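Endopolygalacturonase (Chondrostereum purpureum, PDB 1K5C) probably hydrolyses the alpha-1,4 linkages between galacturonate units within the polygalacturonan chains of pectin, as a glycoside hydrolase of family 28. Local coordinates at residues Asp74-Gly79 and Glu113-Pro118; Ala119-Val124 and Ile136-Phe141. One frame throughout, in Å; residues are numbered along the deposited sequence.

Contacts 1 and 2 lie side by side in the parallel beta-helix, their centres 8 Å apart. Contact 1 comes first along the chain and joins strand 76-78 edge to edge with strand 108-115. Contact 2 follows directly: the chain leaves Pro118, enters strand 122-127 in a separate parallel sheet, and returns as strand 130-139, whose side chains meet it across the interior. Strands 108-115 and 130-139 are neighbours, probably bonded from Val114 N to Thr137 O and from Asp139 N to Val114 O. Contact 1 therefore stacks successive turns, while contact 2 packs side chains across the inside of one.

Contact 1: Asp74-Gly79 and Glu113-Pro118; sequences DHIFDG and EVLNSP
Ile76 and Glu113, with Phe77 and Val114, and Asp78 and Leu115, are parallel bridge pairs on neighbouring turns of the beta-helix of family 28 glycoside hydrolases. The ladder runs from Glu113 N to His75 O, then Phe77 N to Glu113 O, Leu115 N to Phe77 O and Gly79 N to Leu115 O. Its third rung, Leu115 N to Phe77 O, is 2.8 Å long and almost straight at 176°. Phe77 and Val114 turn to the buried face, where both reach Leu101 and Phe77 also meets the rings of Phe61 and Phe112.

The other face carries Ile76, Asp78, Glu113 and Leu115. Followed outward, Ile76 begins with CB 4.1 Å from Glu113 O. At the branch, CG2 stands anti to the backbone N and touches Leu115 CB at 3.6 Å, while CG1 lies 4.0 Å from Glu113 CB. The tip, CD1, ends 4.0 Å from Glu113 OE2, and the isoleucine and glutamate side chains lie alongside each other and point the same way. An alanine here, lacking CG1, CG2 and CD1, would probably open a gap over Leu115 CB and leave the extended Glu113 side chain freer to turn.

Farther along, the carboxylate of Asp78 lies alongside Leu115 CD2. Beyond the ladder, Pro118 CG packs 3.6 Å from Gly79 O. Asp78 OD1 accepts a hydrogen bond from Asn80 N and another from a water 2.7 Å away; that water in turn accepts from Asn116 ND2 at 2.9 Å.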
ATOM      1  N   ASP A  74      15.136   5.421  12.908  1.00 11.59           N
ATOM      2  CA  ASP A  74      15.612   4.339  12.038  1.00 11.80           C
ATOM      3  C   ASP A  74      15.554   2.947  12.711  1.00 11.86           C
ATOM      4  O   ASP A  74      16.164   2.010  12.241  1.00 13.33           O
ATOM      5  CB  ASP A  74      17.011   4.639  11.488  1.00 13.48           C
ATOM      6  CG  ASP A  74      17.030   5.773  10.510  1.00 18.49           C
ATOM      7  OD1 ASP A  74      16.085   5.895   9.730  1.00 28.93           O
ATOM      8  OD2 ASP A  74      18.070   6.459  10.475  1.00 26.41           O
ATOM      9  N   HIS A  75      14.730   2.815  13.760  1.00 11.20           N
ATOM     10  CA  HIS A  75      14.559   1.498  14.374  1.00 10.98           C
ATOM     11  C   HIS A  75      13.593   0.618  13.583  1.00 10.66           C
ATOM     12  O   HIS A  75      12.927   1.060  12.647  1.00 11.27           O
ATOM     13  CB  HIS A  75      14.123   1.662  15.840  1.00 11.38           C
ATOM     14  CG  HIS A  75      15.241   2.213  16.647  1.00 11.61           C
ATOM     15  ND1 HIS A  75      16.311   1.473  17.052  1.00 14.56           N
ATOM     16  CD2 HIS A  75      15.429   3.497  17.090  1.00 13.12           C
ATOM     17  CE1 HIS A  75      17.159   2.262  17.722  1.00 16.93           C
ATOM     18  NE2 HIS A  75      16.648   3.436  17.779  1.00 16.75           N
ATOM     19  N   ILE A  76      13.588  -0.666  13.988  1.00 10.68           N
ATOM     20  CA  ILE A  76      12.954  -1.751  13.223  1.00 10.61           C
ATOM     21  C   ILE A  76      11.884  -2.449  14.051  1.00 10.52           C
ATOM     22  O   ILE A  76      12.117  -2.769  15.239  1.00 11.18           O
ATOM     23  CB  ILE A  76      14.034  -2.776  12.825  1.00 10.98           C
ATOM     24  CG1 ILE A  76      15.082  -2.154  11.882  1.00 12.18           C
ATOM     25  CG2 ILE A  76      13.424  -4.022  12.210  1.00 12.10           C
ATOM     26  CD1 ILE A  76      16.298  -3.023  11.706  1.00 13.49           C
ATOM     27  N   PHE A  77      10.760  -2.720  13.393  1.00 10.43           N
ATOM     28  CA  PHE A  77       9.765  -3.708  13.850  1.00 10.21           C
ATOM     29  C   PHE A  77      10.028  -4.974  13.034  1.00 10.12           C
ATOM     30  O   PHE A  77       9.848  -4.964  11.810  1.00 10.53           O
ATOM     31  CB  PHE A  77       8.341  -3.227  13.557  1.00 10.88           C
ATOM     32  CG  PHE A  77       7.896  -2.009  14.328  1.00 11.12           C
ATOM     33  CD1 PHE A  77       8.144  -0.720  13.823  1.00 11.26           C
ATOM     34  CD2 PHE A  77       7.219  -2.114  15.526  1.00 12.77           C
ATOM     35  CE1 PHE A  77       7.701   0.401  14.528  1.00 11.95           C
ATOM     36  CE2 PHE A  77       6.776  -0.999  16.202  1.00 13.97           C
ATOM     37  CZ  PHE A  77       6.999   0.282  15.703  1.00 12.97           C
ATOM     38  N   ASP A  78      10.517  -6.030  13.700  1.00 10.22           N
ATOM     39  CA  ASP A  78      10.929  -7.271  13.015  1.00 10.44           C
ATOM     40  C   ASP A  78       9.824  -8.330  13.179  1.00 10.17           C
ATOM     41  O   ASP A  78       9.569  -8.800  14.301  1.00 10.79           O
ATOM     42  CB  ASP A  78      12.243  -7.738  13.606  1.00 11.25           C
ATOM     43  CG  ASP A  78      12.816  -9.004  12.976  1.00 10.67           C
ATOM     44  OD1 ASP A  78      12.140  -9.637  12.162  1.00 11.16           O
ATOM     45  OD2 ASP A  78      13.979  -9.299  13.360  1.00 12.16           O
ATOM     46  N   GLY A  79       9.175  -8.660  12.077  1.00 10.22           N
ATOM     47  CA  GLY A  79       8.060  -9.581  12.087  1.00 10.78           C
ATOM     48  C   GLY A  79       8.449 -11.042  11.945  1.00 10.59           C
ATOM     49  O   GLY A  79       7.546 -11.930  11.976  1.00 10.85           O
ATOM     50  N   GLU A 113      11.490   1.206  10.163  1.00 11.14           N
ATOM     51  CA  GLU A 113      11.464   0.105   9.195  1.00 10.93           C
ATOM     52  C   GLU A 113      10.606  -1.022   9.743  1.00 10.69           C
ATOM     53  O   GLU A 113      10.682  -1.362  10.926  1.00 11.66           O
ATOM     54  CB  GLU A 113      12.890  -0.407   8.963  1.00 11.84           C
ATOM     55  CG  GLU A 113      12.950  -1.701   8.132  1.00 12.29           C
ATOM     56  CD  GLU A 113      14.347  -2.059   7.757  1.00 14.56           C
ATOM     57  OE1 GLU A 113      15.058  -1.288   7.145  1.00 29.66           O
ATOM     58  OE2 GLU A 113      14.715  -3.199   7.989  1.00 19.90           O
ATOM     59  N   VAL A 114       9.803  -1.591   8.860  1.00 10.50           N
ATOM     60  CA  VAL A 114       9.160  -2.883   9.081  1.00 10.83           C
ATOM     61  C   VAL A 114       9.987  -3.907   8.323  1.00 10.96           C
ATOM     62  O   VAL A 114      10.134  -3.777   7.102  1.00 12.75           O
ATOM     63  CB  VAL A 114       7.697  -2.845   8.585  1.00 12.79           C
ATOM     64  CG1 VAL A 114       7.116  -4.234   8.617  1.00 19.05           C
ATOM     65  CG2 VAL A 114       6.913  -1.820   9.436  1.00 17.26           C
ATOM     66  N   LEU A 115      10.533  -4.867   9.053  1.00 10.83           N
ATOM     67  CA  LEU A 115      11.412  -5.887   8.471  1.00 10.93           C
ATOM     68  C   LEU A 115      10.672  -7.237   8.487  1.00 10.65           C
ATOM     69  O   LEU A 115      10.235  -7.710   9.558  1.00 11.23           O
ATOM     70  CB  LEU A 115      12.681  -5.984   9.306  1.00 11.30           C
ATOM     71  CG  LEU A 115      13.657  -7.105   8.912  1.00 11.26           C
ATOM     72  CD1 LEU A 115      14.237  -6.886   7.489  1.00 12.33           C
ATOM     73  CD2 LEU A 115      14.802  -7.182   9.912  1.00 13.16           C
ATOM     74  N   ASN A 116      10.540  -7.854   7.320  1.00 10.23           N
ATOM     75  CA  ASN A 116      10.016  -9.227   7.236  1.00 10.64           C
ATOM     76  C   ASN A 116       8.653  -9.398   7.936  1.00 10.28           C
ATOM     77  O   ASN A 116       8.474 -10.211   8.846  1.00 10.81           O
ATOM     78  CB  ASN A 116      11.063 -10.225   7.730  1.00 11.02           C
ATOM     79  CG  ASN A 116      12.332 -10.106   6.895  1.00 11.21           C
ATOM     80  OD1 ASN A 116      12.252  -9.770   5.690  1.00 11.44           O
ATOM     81  ND2 ASN A 116      13.461 -10.401   7.517  1.00 11.72           N
ATOM     82  N   SER A 117       7.662  -8.640   7.449  1.00 10.31           N
ATOM     83  CA  SER A 117       6.299  -8.892   7.889  1.00 10.35           C
ATOM     84  C   SER A 117       5.862 -10.309   7.474  1.00 10.10           C
ATOM     85  O   SER A 117       6.219 -10.796   6.412  1.00 10.79           O
ATOM     86  CB  SER A 117       5.350  -7.838   7.309  1.00 10.42           C
ATOM     87  OG  SER A 117       5.351  -7.838   5.873  1.00 10.36           O
ATOM     88  N   PRO A 118       5.012 -10.968   8.306  1.00 10.38           N
ATOM     89  CA  PRO A 118       4.491 -12.288   7.894  1.00 10.37           C
ATOM     90  C   PRO A 118       3.721 -12.212   6.590  1.00 10.13           C
ATOM     91  O   PRO A 118       3.853 -13.142   5.765  1.00 11.02           O
ATOM     92  CB  PRO A 118       3.630 -12.732   9.087  1.00 11.20           C
ATOM     93  CG  PRO A 118       4.336 -12.064  10.287  1.00 11.35           C
ATOM     94  CD  PRO A 118       4.714 -10.669   9.727  1.00 10.95           C
TER
HETATM   95  O   HOH W   1      13.290 -11.254  10.314  1.00 13.31           O

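Contact 2: Ala119-Val124 and Ile136-Phe141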
ATOM      1  N   ALA A 119       2.915 -11.184   6.419  1.00 10.11           N
ATOM      2  CA  ALA A 119       2.152 -10.954   5.162  1.00 10.46           C
ATOM      3  C   ALA A 119       1.995  -9.432   5.067  1.00 10.12           C
ATOM      4  O   ALA A 119       3.003  -8.715   5.016  1.00 10.38           O
ATOM      5  CB  ALA A 119       0.880 -11.786   5.119  1.00 11.10           C
ATOM      6  N   GLN A 120       0.768  -8.918   5.054  1.00 10.19           N
ATOM      7  CA  GLN A 120       0.598  -7.494   4.800  1.00 10.43           C
ATOM      8  C   GLN A 120       1.266  -6.697   5.932  1.00  9.98           C
ATOM      9  O   GLN A 120       1.120  -7.005   7.120  1.00 10.29           O
ATOM     10  CB  GLN A 120      -0.904  -7.115   4.739  1.00 10.72           C
ATOM     11  CG  GLN A 120      -1.636  -7.729   3.532  1.00 11.30           C
ATOM     12  CD  GLN A 120      -2.175  -9.141   3.784  1.00 11.30           C
ATOM     13  OE1 GLN A 120      -1.777  -9.843   4.710  1.00 11.90           O
ATOM     14  NE2 GLN A 120      -3.043  -9.629   2.884  1.00 13.49           N
ATOM     15  N   ALA A 121       2.027  -5.645   5.536  1.00 10.13           N
ATOM     16  CA  ALA A 121       2.902  -4.973   6.507  1.00 10.09           C
ATOM     17  C   ALA A 121       2.192  -3.909   7.322  1.00 10.31           C
ATOM     18  O   ALA A 121       2.056  -4.069   8.543  1.00 11.96           O
ATOM     19  CB  ALA A 121       4.130  -4.425   5.775  1.00 10.67           C
ATOM     20  N   ILE A 122       1.784  -2.808   6.694  1.00 10.29           N
ATOM     21  CA  ILE A 122       1.222  -1.661   7.452  1.00 10.30           C
ATOM     22  C   ILE A 122      -0.199  -1.360   6.953  1.00 10.32           C
ATOM     23  O   ILE A 122      -0.412  -1.039   5.794  1.00 11.27           O
ATOM     24  CB  ILE A 122       2.107  -0.410   7.305  1.00 10.66           C
ATOM     25  CG1 ILE A 122       3.534  -0.707   7.733  1.00 11.58           C
ATOM     26  CG2 ILE A 122       1.497   0.761   8.071  1.00 12.19           C
ATOM     27  CD1 ILE A 122       4.514   0.445   7.514  1.00 12.62           C
ATOM     28  N   SER A 123      -1.155  -1.498   7.881  1.00 10.42           N
ATOM     29  CA  SER A 123      -2.541  -1.123   7.627  1.00 10.39           C
ATOM     30  C   SER A 123      -2.800   0.267   8.194  1.00 10.24           C
ATOM     31  O   SER A 123      -2.459   0.540   9.355  1.00 11.07           O
ATOM     32  CB  SER A 123      -3.451  -2.169   8.301  1.00 11.45           C
ATOM     33  OG  SER A 123      -4.797  -1.754   8.226  1.00 12.38           O
ATOM     34  N   VAL A 124      -3.372   1.128   7.380  1.00 11.10           N
ATOM     35  CA  VAL A 124      -3.577   2.537   7.703  1.00 12.14           C
ATOM     36  C   VAL A 124      -5.058   2.815   7.752  1.00 12.35           C
ATOM     37  O   VAL A 124      -5.776   2.639   6.738  1.00 13.08           O
ATOM     38  CB  VAL A 124      -2.893   3.410   6.651  1.00 13.22           C
ATOM     39  CG1 VAL A 124      -3.072   4.889   6.963  1.00 15.30           C
ATOM     40  CG2 VAL A 124      -1.415   3.002   6.520  1.00 14.65           C
ATOM     41  N   ILE A 136       9.391   5.749   5.813  1.00 11.18           N
ATOM     42  CA  ILE A 136       9.245   4.392   6.332  1.00 11.26           C
ATOM     43  C   ILE A 136       9.745   3.409   5.274  1.00 11.15           C
ATOM     44  O   ILE A 136       9.426   3.551   4.098  1.00 11.86           O
ATOM     45  CB  ILE A 136       7.798   4.139   6.740  1.00 12.66           C
ATOM     46  CG1 ILE A 136       7.489   5.090   7.989  1.00 17.59           C
ATOM     47  CG2 ILE A 136       7.546   2.672   7.118  1.00 12.76           C
ATOM     48  CD1 ILE A 136       6.004   5.111   8.187  1.00 20.87           C
ATOM     49  N   THR A 137      10.496   2.408   5.746  1.00 10.98           N
ATOM     50  CA  THR A 137      10.931   1.326   4.860  1.00 11.01           C
ATOM     51  C   THR A 137      10.180   0.045   5.225  1.00 10.98           C
ATOM     52  O   THR A 137      10.203  -0.343   6.416  1.00 12.54           O
ATOM     53  CB  THR A 137      12.435   1.082   4.987  1.00 11.96           C
ATOM     54  OG1 THR A 137      13.125   2.268   4.574  1.00 12.63           O
ATOM     55  CG2 THR A 137      12.914  -0.091   4.159  1.00 13.46           C
ATOM     56  N   VAL A 138       9.567  -0.602   4.252  1.00 10.48           N
ATOM     57  CA  VAL A 138       9.057  -1.976   4.419  1.00 10.36           C
ATOM     58  C   VAL A 138      10.073  -2.852   3.676  1.00 10.47           C
ATOM     59  O   VAL A 138      10.089  -2.879   2.435  1.00 11.46           O
ATOM     60  CB  VAL A 138       7.632  -2.155   3.866  1.00 10.91           C
ATOM     61  CG1 VAL A 138       7.247  -3.633   3.960  1.00 11.94           C
ATOM     62  CG2 VAL A 138       6.677  -1.263   4.645  1.00 11.92           C
ATOM     63  N   ASP A 139      10.946  -3.509   4.441  1.00 10.62           N
ATOM     64  CA  ASP A 139      11.958  -4.379   3.860  1.00 11.06           C
ATOM     65  C   ASP A 139      11.504  -5.831   4.037  1.00 10.43           C
ATOM     66  O   ASP A 139      11.744  -6.450   5.072  1.00 10.83           O
ATOM     67  CB  ASP A 139      13.333  -4.168   4.483  1.00 11.77           C
ATOM     68  CG  ASP A 139      14.382  -5.008   3.825  1.00 12.77           C
ATOM     69  OD1 ASP A 139      14.041  -5.950   3.076  1.00 12.34           O
ATOM     70  OD2 ASP A 139      15.595  -4.723   4.047  1.00 16.65           O
ATOM     71  N   ASP A 140      10.814  -6.329   2.978  1.00 10.75           N
ATOM     72  CA  ASP A 140      10.466  -7.716   2.868  1.00 10.52           C
ATOM     73  C   ASP A 140      11.260  -8.390   1.739  1.00 10.90           C
ATOM     74  O   ASP A 140      10.855  -9.415   1.191  1.00 11.40           O
ATOM     75  CB  ASP A 140       8.945  -7.910   2.652  1.00 11.04           C
ATOM     76  CG  ASP A 140       8.166  -7.655   3.889  1.00 10.48           C
ATOM     77  OD1 ASP A 140       8.665  -7.562   5.003  1.00 11.31           O
ATOM     78  OD2 ASP A 140       6.881  -7.531   3.694  1.00 11.45           O
ATOM     79  N   PHE A 141      12.442  -7.847   1.425  1.00 11.30           N
ATOM     80  CA  PHE A 141      13.260  -8.402   0.330  1.00 11.45           C
ATOM     81  C   PHE A 141      13.542  -9.898   0.526  1.00 11.64           C
ATOM     82  O   PHE A 141      13.612 -10.649  -0.461  1.00 12.21           O
ATOM     83  CB  PHE A 141      14.566  -7.594   0.254  1.00 12.48           C
ATOM     84  CG  PHE A 141      15.466  -8.111  -0.841  1.00 12.81           C
ATOM     85  CD1 PHE A 141      15.160  -7.873  -2.205  1.00 15.29           C
ATOM     86  CD2 PHE A 141      16.593  -8.834  -0.564  1.00 16.10           C
ATOM     87  CE1 PHE A 141      15.985  -8.358  -3.195  1.00 16.84           C
ATOM     88  CE2 PHE A 141      17.397  -9.342  -1.591  1.00 18.75           C
ATOM     89  CZ  PHE A 141      17.077  -9.094  -2.910  1.00 18.66           C
TER
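Ala121 and Ile122 meet Val138 and Ile136 through methyl groups alone: no hydrogen bond joins the two segments, and their touching parts run in opposite directions, 178° apart, although each strand belongs to a parallel sheet. Ala121 CB rests against Val138 CG1 at 3.7 Å. Beside this pair, Ile122 reaches farther inward. Its CD1 is anti to CA (chi2 175°), and this extension brings the methyl 3.8 Å from Ile136 CG2 and 4.0 Å from Val138 CG2, so a single carbon touches both opposing residues. Ile122 and Val138 pass each other in opposite senses, the two branches of the valine being shared between Ile122 and Ala121. Val114 of strand 108-115 and Phe155 of strand 155-158 also pack on Ile122.

At the end near Asp140 the interior becomes polar. Ser117 OG is hydrogen-bonded to both Asp140 OD2 and Ala119 O. Asp139 OD1 accepts from Phe141 N in an Asx turn just where strand 130-139 ends. The side chain of Ala119 lies about 4 Å from that of Asn151, which binds galacturonate in another structure of this enzyme. Inward-pointing aliphatic side chains from two sheet faces, meeting inside a coil whose strands pair in parallel with those of the next turns, are as expected of the right-handed parallel beta-helix of family 28.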